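PDB 4IIY: MccF, which probably acts as an S66-family carboxypeptidase-like hydrolase that gives its bacterial host self-immunity to the antibiotic microcin C7. Local coordinates for residues Glu68-Lys73 with Pro170-His175; Gly251-Glu256 with Phe283-Leu288; Arg290-Val295 with Lys326-Leu331. The protein carries 1 engineered substitution. All blocks are in the same frame, centred on the assembly; numbering follows the deposited sequence.

Contact 1: residues Glu68-Lys73 with Pro170-His175; sequences EFLQRK and PSFGEH
Phe-69 and Phe-172 mark the closest backbone approach of the two segments, with CA to CA 6.7 Å. Residues 68-72 are helical, on helix 60-72; about 170-172 belong to the short, weakly bonded helix 168-172, and the chain then continues as loop. No hydrogen bond crosses between the segments, and the surface buried, 168 Å² over both sides, belongs almost entirely to three apolar side chains. Phe-172 takes the central place. Its ring is covered over one face by Leu-70, whose CD2 lies 4.0 Å from the centroid of the Phe-172 ring and only 8° off its normal, a CH-pi contact; the second branch, CD1 of Leu-70, lies 3.9 Å from CD2 of Phe-172. Phe-69 meets the same ring differently. Its CB points toward the other segment and CG lies anti to the backbone N (chi1 -178°), which brings CE2 of Phe-69 to 3.7 Å from CD1 of Phe-172. The two ring planes differ by 14°, yet the centroids of the Phe-69 and Phe-172 rings are 5.7 Å apart, which means near-parallel rings slid until they barely overlap. On the solvent side of the helix, Arg-72 grips OE1 of Glu-68 side-on through NE and NH2, one turn along. Met-114 of strand 110-115 touches both Leu-70 and Phe-172, and Phe-186 meets Phe-172 edge-to-face. This is helix packing over the mostly parallel sheet of an alpha/beta domain, in which helix 60-72 makes the beta-alpha-beta crossover between strands 45-49 and 76-79; nearby Pro-170 touches the bound glutamylsulfamoyl inosine.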
loop_
_atom_site.group_PDB
_atom_site.type_symbol
_atom_site.label_atom_id
_atom_site.label_comp_id
_atom_site.label_asym_id
_atom_site.label_seq_id
_atom_site.Cartn_x
_atom_site.Cartn_y
_atom_site.Cartn_z
ATOM N N GLU B 68 -23.155 -13.485 -20.870
ATOM C CA GLU B 68 -23.653 -13.841 -22.192
ATOM C C GLU B 68 -22.506 -14.123 -23.151
ATOM O O GLU B 68 -22.578 -15.046 -23.968
ATOM C CB GLU B 68 -24.545 -12.730 -22.746
ATOM C CG GLU B 68 -25.135 -13.052 -24.114
ATOM C CD GLU B 68 -26.167 -12.036 -24.563
ATOM O OE1 GLU B 68 -26.453 -11.978 -25.779
ATOM O OE2 GLU B 68 -26.699 -11.303 -23.703
ATOM N N PHE B 69 -21.437 -13.337 -23.055
ATOM C CA PHE B 69 -20.282 -13.528 -23.922
ATOM C C PHE B 69 -19.702 -14.938 -23.774
ATOM O O PHE B 69 -19.477 -15.641 -24.764
ATOM C CB PHE B 69 -19.214 -12.456 -23.655
ATOM C CG PHE B 69 -18.008 -12.573 -24.543
ATOM C CD1 PHE B 69 -17.960 -11.927 -25.768
ATOM C CD2 PHE B 69 -16.917 -13.334 -24.157
ATOM C CE1 PHE B 69 -16.852 -12.048 -26.591
ATOM C CE2 PHE B 69 -15.807 -13.452 -24.975
ATOM C CZ PHE B 69 -15.781 -12.808 -26.194
ATOM N N LEU B 70 -19.459 -15.363 -22.542
ATOM C CA LEU B 70 -18.888 -16.686 -22.331
ATOM C C LEU B 70 -19.876 -17.813 -22.639
ATOM O O LEU B 70 -19.476 -18.863 -23.147
ATOM C CB LEU B 70 -18.307 -16.829 -20.922
ATOM C CG LEU B 70 -17.062 -15.994 -20.608
ATOM C CD1 LEU B 70 -16.649 -16.199 -19.148
ATOM C CD2 LEU B 70 -15.915 -16.320 -21.551
ATOM N N GLN B 71 -21.150 -17.605 -22.331
ATOM C CA GLN B 71 -22.150 -18.614 -22.679
ATOM C C GLN B 71 -22.228 -18.831 -24.185
ATOM O O GLN B 71 -22.360 -19.968 -24.643
ATOM C CB GLN B 71 -23.520 -18.257 -22.111
ATOM C CG GLN B 71 -23.581 -18.406 -20.602
ATOM C CD GLN B 71 -24.891 -17.936 -20.013
ATOM O OE1 GLN B 71 -25.564 -17.073 -20.575
ATOM N NE2 GLN B 71 -25.257 -18.497 -18.866
ATOM N N ARG B 72 -22.141 -17.758 -24.961
ATOM C CA ARG B 72 -22.208 -17.896 -26.411
ATOM C C ARG B 72 -20.986 -18.630 -26.960
ATOM O O ARG B 72 -21.042 -19.206 -28.048
ATOM C CB ARG B 72 -22.382 -16.539 -27.092
ATOM C CG ARG B 72 -23.772 -15.952 -26.931
ATOM C CD ARG B 72 -23.925 -14.702 -27.780
ATOM N NE ARG B 72 -25.156 -13.975 -27.479
ATOM C CZ ARG B 72 -26.322 -14.202 -28.073
ATOM N NH1 ARG B 72 -26.425 -15.144 -29.001
ATOM N NH2 ARG B 72 -27.390 -13.488 -27.737
ATOM N N LYS B 73 -19.883 -18.614 -26.212
ATOM C CA LYS B 73 -18.699 -19.384 -26.577
ATOM C C LYS B 73 -18.847 -20.856 -26.222
ATOM O O LYS B 73 -17.982 -21.665 -26.565
ATOM C CB LYS B 73 -17.447 -18.835 -25.889
ATOM C CG LYS B 73 -17.053 -17.435 -26.313
ATOM C CD LYS B 73 -16.718 -17.346 -27.791
ATOM C CE LYS B 73 -16.237 -15.938 -28.120
ATOM N NZ LYS B 73 -15.808 -15.785 -29.530
ATOM N N PRO B 170 -14.864 -6.955 -15.739
ATOM C CA PRO B 170 -14.099 -5.972 -16.514
ATOM C C PRO B 170 -13.602 -6.540 -17.840
ATOM O O PRO B 170 -13.578 -5.826 -18.837
ATOM C CB PRO B 170 -12.917 -5.630 -15.592
ATOM C CG PRO B 170 -12.776 -6.817 -14.698
ATOM C CD PRO B 170 -14.186 -7.322 -14.485
ATOM N N SER B 171 -13.213 -7.807 -17.868
ATOM C CA SER B 171 -12.560 -8.321 -19.067
ATOM C C SER B 171 -13.541 -8.800 -20.131
ATOM O O SER B 171 -13.416 -8.459 -21.307
ATOM C CB SER B 171 -11.593 -9.454 -18.714
ATOM O OG SER B 171 -10.696 -9.076 -17.683
ATOM N N PHE B 172 -14.499 -9.625 -19.731
ATOM C CA PHE B 172 -15.425 -10.196 -20.706
ATOM C C PHE B 172 -16.700 -9.380 -20.895
ATOM O O PHE B 172 -17.460 -9.655 -21.813
ATOM C CB PHE B 172 -15.706 -11.678 -20.421
ATOM C CG PHE B 172 -14.513 -12.557 -20.667
ATOM C CD1 PHE B 172 -13.897 -12.558 -21.905
ATOM C CD2 PHE B 172 -13.985 -13.353 -19.663
ATOM C CE1 PHE B 172 -12.774 -13.351 -22.140
ATOM C CE2 PHE B 172 -12.883 -14.150 -19.899
ATOM C CZ PHE B 172 -12.279 -14.145 -21.136
ATOM N N GLY B 173 -16.915 -8.372 -20.049
ATOM C CA GLY B 173 -17.983 -7.413 -20.265
ATOM C C GLY B 173 -17.565 -6.207 -21.099
ATOM O O GLY B 173 -18.380 -5.332 -21.390
ATOM N N GLU B 174 -16.290 -6.152 -21.478
ATOM C CA GLU B 174 -15.791 -5.131 -22.395
ATOM C C GLU B 174 -16.505 -5.235 -23.746
ATOM O O GLU B 174 -16.709 -6.335 -24.272
ATOM C CB GLU B 174 -14.275 -5.308 -22.563
ATOM C CG GLU B 174 -13.588 -4.401 -23.592
ATOM C CD GLU B 174 -13.547 -2.927 -23.200
ATOM O OE1 GLU B 174 -14.054 -2.556 -22.119
ATOM O OE2 GLU B 174 -12.978 -2.133 -23.983
ATOM N N HIS B 175 -16.888 -4.091 -24.314
ATOM C CA HIS B 175 -17.495 -4.090 -25.647
ATOM C C HIS B 175 -16.479 -4.505 -26.715
ATOM O O HIS B 175 -15.277 -4.289 -26.559
ATOM C CB HIS B 175 -18.052 -2.704 -25.992
ATOM C CG HIS B 175 -19.295 -2.337 -25.241
ATOM N ND1 HIS B 175 -20.559 -2.587 -25.731
ATOM C CD2 HIS B 175 -19.469 -1.717 -24.049
ATOM C CE1 HIS B 175 -21.458 -2.151 -24.865
ATOM N NE2 HIS B 175 -20.822 -1.611 -23.840
#

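Contact 2: residues Gly251-Glu256 with Phe283-Leu288; sequences GIWGSE and FSMLKL
Met-285 lays its sulfur and methyl over one face of the Trp-253 indole, a Met-aromatic contact. SD is 3.9 Å from the centroid of the six-membered ring of Trp-253 and 20° off the normal, offset from the centre of that ring toward the bond shared with the five-membered ring, 3.6 Å from CE2 of Trp-253. CE of Met-285 is the better centred of the two, 7° off the normal of the six-membered ring, and makes a CH-pi contact. The thioether reaches this position because the chain bends at chi2 and chi3, turning its end across the ring. A second apolar touch comes from Leu-286, whose CD2 lies 3.7 Å from CH2 of Trp-253.

Polar bonds act within the loop and at the indole N-H. NE1 of Trp-253 donates to OD1 of Asn-289, just beyond the helix segment, and Trp-253 O accepts a hydrogen bond from Asn-289 ND2 of the second subunit. Ile-252 to Ser-255 form a type II turn: Ile-252 O accepts from N of Ser-255 at 3.1 Å and from OG of the same serine at 2.7 Å. Gly-254 has a positive phi at which a side chain would jam against the preceding carbonyl. An alanine in place of Trp-253 would probably open a gap beneath the Met-285 thioether and leave OD1 of Asn-289 without its indole mate.

The loop carrying Trp-253 runs from helix 246-249 toward strand 266-270. Leu-246 of that helix touches both Met-285 and Leu-286 on helix 276-288, and helix 291-294 packs against Leu-286 through Val-291 and Phe-292.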
loop_
_atom_site.group_PDB
_atom_site.type_symbol
_atom_site.label_atom_id
_atom_site.label_comp_id
_atom_site.label_asym_id
_atom_site.label_seq_id
_atom_site.Cartn_x
_atom_site.Cartn_y
_atom_site.Cartn_z
ATOM N N GLY B 251 -0.347 -5.958 0.416
ATOM C CA GLY B 251 -1.260 -6.516 1.401
ATOM C C GLY B 251 -0.910 -7.915 1.880
ATOM O O GLY B 251 -1.499 -8.384 2.856
ATOM N N ILE B 252 0.032 -8.582 1.206
ATOM C CA ILE B 252 0.497 -9.907 1.621
ATOM C C ILE B 252 1.996 -9.921 1.921
ATOM O O ILE B 252 2.537 -10.937 2.378
ATOM C CB ILE B 252 0.166 -11.002 0.576
ATOM C CG1 ILE B 252 0.927 -10.790 -0.747
ATOM C CG2 ILE B 252 -1.336 -11.073 0.348
ATOM C CD1 ILE B 252 0.745 -11.931 -1.746
ATOM N N TRP B 253 2.666 -8.797 1.663
ATOM C CA TRP B 253 4.117 -8.718 1.764
ATOM C C TRP B 253 4.581 -9.101 3.171
ATOM O O TRP B 253 3.962 -8.722 4.162
ATOM C CB TRP B 253 4.592 -7.300 1.402
ATOM C CG TRP B 253 5.993 -7.238 0.924
ATOM C CD1 TRP B 253 7.108 -7.032 1.680
ATOM C CD2 TRP B 253 6.443 -7.404 -0.423
ATOM N NE1 TRP B 253 8.224 -7.040 0.883
ATOM C CE2 TRP B 253 7.844 -7.275 -0.413
ATOM C CE3 TRP B 253 5.794 -7.625 -1.643
ATOM C CZ2 TRP B 253 8.611 -7.377 -1.574
ATOM C CZ3 TRP B 253 6.559 -7.726 -2.795
ATOM C CH2 TRP B 253 7.953 -7.603 -2.752
ATOM N N GLY B 254 5.669 -9.858 3.245
ATOM C CA GLY B 254 6.246 -10.241 4.525
ATOM C C GLY B 254 5.643 -11.494 5.133
ATOM O O GLY B 254 6.223 -12.089 6.052
ATOM N N SER B 255 4.476 -11.897 4.637
ATOM C CA SER B 255 3.755 -13.046 5.185
ATOM C C SER B 255 4.098 -14.344 4.466
ATOM O O SER B 255 4.754 -14.339 3.419
ATOM C CB SER B 255 2.238 -12.823 5.110
ATOM O OG SER B 255 1.726 -13.124 3.816
ATOM N N GLU B 256 3.623 -15.450 5.029
ATOM C CA GLU B 256 3.805 -16.770 4.441
ATOM C C GLU B 256 3.068 -16.908 3.110
ATOM O O GLU B 256 3.298 -17.863 2.368
ATOM C CB GLU B 256 3.350 -17.858 5.427
ATOM C CG GLU B 256 1.850 -17.882 5.697
ATOM C CD GLU B 256 1.501 -18.564 7.018
ATOM O OE1 GLU B 256 1.012 -19.711 6.990
ATOM O OE2 GLU B 256 1.715 -17.949 8.083
ATOM N N PHE B 283 7.976 1.269 -6.273
ATOM C CA PHE B 283 9.256 0.847 -6.832
ATOM C C PHE B 283 10.338 0.898 -5.742
ATOM O O PHE B 283 11.177 -0.008 -5.647
ATOM C CB PHE B 283 9.672 1.733 -8.013
ATOM C CG PHE B 283 8.883 1.519 -9.291
ATOM C CD1 PHE B 283 8.101 0.393 -9.495
ATOM C CD2 PHE B 283 8.958 2.467 -10.303
ATOM C CE1 PHE B 283 7.400 0.227 -10.696
ATOM C CE2 PHE B 283 8.284 2.310 -11.496
ATOM C CZ PHE B 283 7.509 1.186 -11.699
ATOM N N SER B 284 10.336 1.944 -4.916
ATOM C CA SER B 284 11.302 2.002 -3.818
ATOM C C SER B 284 11.092 0.883 -2.789
ATOM O O SER B 284 12.063 0.360 -2.259
ATOM C CB SER B 284 11.338 3.382 -3.162
ATOM O OG SER B 284 12.123 4.261 -3.967
ATOM N N MET B 285 9.840 0.495 -2.535
ATOM C CA MET B 285 9.576 -0.658 -1.674
ATOM C C MET B 285 10.319 -1.893 -2.184
ATOM O O MET B 285 10.996 -2.590 -1.427
ATOM C CB MET B 285 8.071 -0.922 -1.590
ATOM C CG MET B 285 7.653 -2.027 -0.608
ATOM S SD MET B 285 7.821 -3.725 -1.231
ATOM C CE MET B 285 6.569 -3.713 -2.509
ATOM N N LEU B 286 10.204 -2.156 -3.480
ATOM C CA LEU B 286 10.904 -3.295 -4.080
ATOM C C LEU B 286 12.419 -3.169 -3.901
ATOM O O LEU B 286 13.102 -4.136 -3.563
ATOM C CB LEU B 286 10.559 -3.426 -5.564
ATOM C CG LEU B 286 9.099 -3.744 -5.888
ATOM C CD1 LEU B 286 8.857 -3.589 -7.388
ATOM C CD2 LEU B 286 8.745 -5.141 -5.394
ATOM N N LYS B 287 12.939 -1.973 -4.142
ATOM C CA LYS B 287 14.365 -1.743 -3.986
ATOM C C LYS B 287 14.818 -2.052 -2.560
ATOM O O LYS B 287 15.819 -2.753 -2.355
ATOM C CB LYS B 287 14.723 -0.304 -4.359
ATOM C CG LYS B 287 16.231 0.004 -4.279
ATOM C CD LYS B 287 16.493 1.503 -4.339
ATOM C CE LYS B 287 17.978 1.833 -4.191
ATOM N NZ LYS B 287 18.756 1.443 -5.393
ATOM N N LEU B 288 14.086 -1.534 -1.572
ATOM C CA LEU B 288 14.470 -1.729 -0.172
ATOM C C LEU B 288 14.476 -3.208 0.179
ATOM O O LEU B 288 15.242 -3.659 1.036
ATOM C CB LEU B 288 13.530 -0.988 0.777
ATOM C CG LEU B 288 13.423 0.525 0.603
ATOM C CD1 LEU B 288 12.507 1.111 1.664
ATOM C CD2 LEU B 288 14.789 1.204 0.637
#

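Contact 3: residues Arg290-Val295 with Lys326-Leu331; sequences RVFDKV and KQIPVL
Lys-326 and Ile-328 both come up against the backbone carbonyl of Phe-292, in the short, weakly bonded helix 291-294. The lysine is the side chain to follow outward. CB points toward the helix; CG, anti to the backbone N (chi1 -174°), lies 3.7 Å from Phe-292 O. A bend at chi2 then carries the chain past that oxygen: CD makes a looser approach, and CE of Lys-326 comes within 3.5 Å of Phe-292 O. At the tip, NZ donates to a water 2.9 Å away, and this water donates in turn to the carbonyl O of Asp-293 at 2.8 Å. The ammonium thus reaches the helix backbone through solvent. The Asp-293 carboxylate may add a weak attraction at most, OD1 being 4.7 Å from NZ of Lys-326, and the two do not touch.

Ile-328 supplies the apolar half through one methyl. Its CD1 lies 3.9 Å from CB of Phe-292 and 4.1 Å from CG2 of Val-295, bridging two residues of the 290-295 segment; Leu-323 and Ile-298 border Ile-328 as well.

With no direct hydrogen bond or salt bridge between the segments, cohesion rests largely on the isoleucine CD1 methyl, set against Phe-292 and Val-295, while the exposed lysine contributes contacts of its methylenes with the Phe-292 carbonyl oxygen and a single water bridge, an interaction likely to be soft and dependent on solvent.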
loop_
_atom_site.group_PDB
_atom_site.type_symbol
_atom_site.label_atom_id
_atom_site.label_comp_id
_atom_site.label_asym_id
_atom_site.label_seq_id
_atom_site.Cartn_x
_atom_site.Cartn_y
_atom_site.Cartn_z
ATOM N N ARG B 290 15.438 -5.609 -1.667
ATOM C CA ARG B 290 16.516 -6.280 -2.408
ATOM C C ARG B 290 16.028 -7.038 -3.632
ATOM O O ARG B 290 16.755 -7.875 -4.188
ATOM C CB ARG B 290 17.346 -7.199 -1.496
ATOM C CG ARG B 290 17.937 -6.490 -0.282
ATOM C CD ARG B 290 18.773 -7.454 0.548
ATOM N NE ARG B 290 19.376 -6.810 1.712
ATOM C CZ ARG B 290 20.566 -6.218 1.709
ATOM N NH1 ARG B 290 21.289 -6.183 0.597
ATOM N NH2 ARG B 290 21.036 -5.661 2.818
ATOM N N VAL B 291 14.811 -6.748 -4.075
ATOM C CA VAL B 291 14.274 -7.425 -5.236
ATOM C C VAL B 291 15.145 -7.176 -6.474
ATOM O O VAL B 291 15.355 -8.083 -7.289
ATOM C CB VAL B 291 12.821 -6.993 -5.493
ATOM C CG1 VAL B 291 12.316 -7.569 -6.804
ATOM C CG2 VAL B 291 11.927 -7.423 -4.325
ATOM N N PHE B 292 15.666 -5.962 -6.608
ATOM C CA PHE B 292 16.450 -5.603 -7.788
ATOM C C PHE B 292 17.878 -6.162 -7.733
ATOM O O PHE B 292 18.623 -6.058 -8.709
ATOM C CB PHE B 292 16.438 -4.086 -8.019
ATOM C CG PHE B 292 15.051 -3.511 -8.199
ATOM C CD1 PHE B 292 14.090 -4.180 -8.945
ATOM C CD2 PHE B 292 14.704 -2.307 -7.602
ATOM C CE1 PHE B 292 12.813 -3.656 -9.101
ATOM C CE2 PHE B 292 13.428 -1.778 -7.762
ATOM C CZ PHE B 292 12.489 -2.452 -8.509
ATOM N N ASP B 293 18.248 -6.773 -6.608
ATOM C CA ASP B 293 19.509 -7.505 -6.510
ATOM C C ASP B 293 19.343 -8.947 -6.976
ATOM O O ASP B 293 20.338 -9.649 -7.193
ATOM C CB ASP B 293 20.032 -7.509 -5.066
ATOM C CG ASP B 293 20.492 -6.138 -4.595
ATOM O OD1 ASP B 293 20.822 -5.285 -5.445
ATOM O OD2 ASP B 293 20.534 -5.929 -3.361
ATOM N N LYS B 294 18.097 -9.390 -7.112
ATOM C CA LYS B 294 17.806 -10.779 -7.439
ATOM C C LYS B 294 17.331 -11.006 -8.866
ATOM O O LYS B 294 17.750 -11.970 -9.509
ATOM C CB LYS B 294 16.730 -11.331 -6.505
ATOM C CG LYS B 294 17.121 -11.453 -5.044
ATOM C CD LYS B 294 15.874 -11.833 -4.241
ATOM C CE LYS B 294 16.105 -11.929 -2.748
ATOM N NZ LYS B 294 14.792 -12.171 -2.069
ATOM N N VAL B 295 16.420 -10.165 -9.350
ATOM C CA VAL B 295 15.715 -10.487 -10.588
ATOM C C VAL B 295 16.571 -10.260 -11.832
ATOM O O VAL B 295 17.407 -9.353 -11.871
ATOM C CB VAL B 295 14.345 -9.770 -10.707
ATOM C CG1 VAL B 295 13.446 -10.160 -9.537
ATOM C CG2 VAL B 295 14.506 -8.264 -10.767
ATOM N N LYS B 326 21.643 0.119 -11.336
ATOM C CA LYS B 326 21.517 -1.324 -11.483
ATOM C C LYS B 326 20.930 -1.640 -12.855
ATOM O O LYS B 326 19.818 -1.222 -13.177
ATOM C CB LYS B 326 20.643 -1.914 -10.374
ATOM C CG LYS B 326 20.582 -3.432 -10.361
ATOM C CD LYS B 326 21.915 -4.025 -9.943
ATOM C CE LYS B 326 21.837 -5.540 -9.855
ATOM N NZ LYS B 326 23.127 -6.128 -9.400
ATOM N N GLN B 327 21.688 -2.356 -13.678
ATOM C CA GLN B 327 21.260 -2.650 -15.036
ATOM C C GLN B 327 20.419 -3.916 -15.050
ATOM O O GLN B 327 20.929 -5.010 -14.821
ATOM C CB GLN B 327 22.473 -2.803 -15.959
ATOM C CG GLN B 327 23.378 -1.583 -15.997
ATOM C CD GLN B 327 22.697 -0.375 -16.602
ATOM O OE1 GLN B 327 22.612 0.682 -15.977
ATOM N NE2 GLN B 327 22.218 -0.521 -17.833
ATOM N N ILE B 328 19.122 -3.753 -15.289
ATOM C CA ILE B 328 18.198 -4.871 -15.404
ATOM C C ILE B 328 17.397 -4.630 -16.670
ATOM O O ILE B 328 16.835 -3.549 -16.854
ATOM C CB ILE B 328 17.219 -4.941 -14.213
ATOM C CG1 ILE B 328 17.986 -5.040 -12.891
ATOM C CG2 ILE B 328 16.262 -6.110 -14.374
ATOM C CD1 ILE B 328 17.090 -5.175 -11.672
ATOM N N PRO B 329 17.345 -5.622 -17.565
ATOM C CA PRO B 329 16.537 -5.387 -18.765
ATOM C C PRO B 329 15.042 -5.366 -18.436
ATOM O O PRO B 329 14.576 -6.098 -17.549
ATOM C CB PRO B 329 16.902 -6.558 -19.680
ATOM C CG PRO B 329 17.427 -7.612 -18.771
ATOM C CD PRO B 329 18.036 -6.922 -17.581
ATOM N N VAL B 330 14.302 -4.528 -19.153
ATOM C CA VAL B 330 12.898 -4.293 -18.846
ATOM C C VAL B 330 12.037 -4.377 -20.102
ATOM O O VAL B 330 12.341 -3.728 -21.112
ATOM C CB VAL B 330 12.693 -2.899 -18.214
ATOM C CG1 VAL B 330 11.212 -2.634 -18.003
ATOM C CG2 VAL B 330 13.448 -2.783 -16.901
ATOM N N LEU B 331 10.970 -5.171 -20.037
ATOM C CA LEU B 331 9.929 -5.160 -21.053
ATOM C C LEU B 331 8.893 -4.174 -20.534
ATOM O O LEU B 331 8.194 -4.465 -19.554
ATOM C CB LEU B 331 9.336 -6.555 -21.230
ATOM C CG LEU B 331 8.360 -6.784 -22.387
ATOM C CD1 LEU B 331 7.889 -8.228 -22.426
ATOM C CD2 LEU B 331 7.171 -5.859 -22.311
HETATM O O HOH W 1 22.767 -8.442 -7.730
#

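In the fold
Contacts 2 and 3 are neighbours in the C-terminal family region, their centres about 15 Å apart, and they share a boundary: helix 276-288 ends in a Schellman motif with Arg-290 at its C-prime position, and Phe-292 packs on Leu-286. Contact 1 stands about 34 Å from contact 2 and 37 Å from contact 3, centre to centre, across the middle of the chain. Contacts 1 and 2 are buried and apolar, each built round an aromatic ring with a face covered, by a leucine methyl in the former and a thioether in the latter. Contact 3, partly exposed, mixes an isoleucine methyl with a water-bridged lysine. Contact 2 borders the second subunit extensively; contact 3 reaches it through Arg-290, paired with Glu-256 of that subunit.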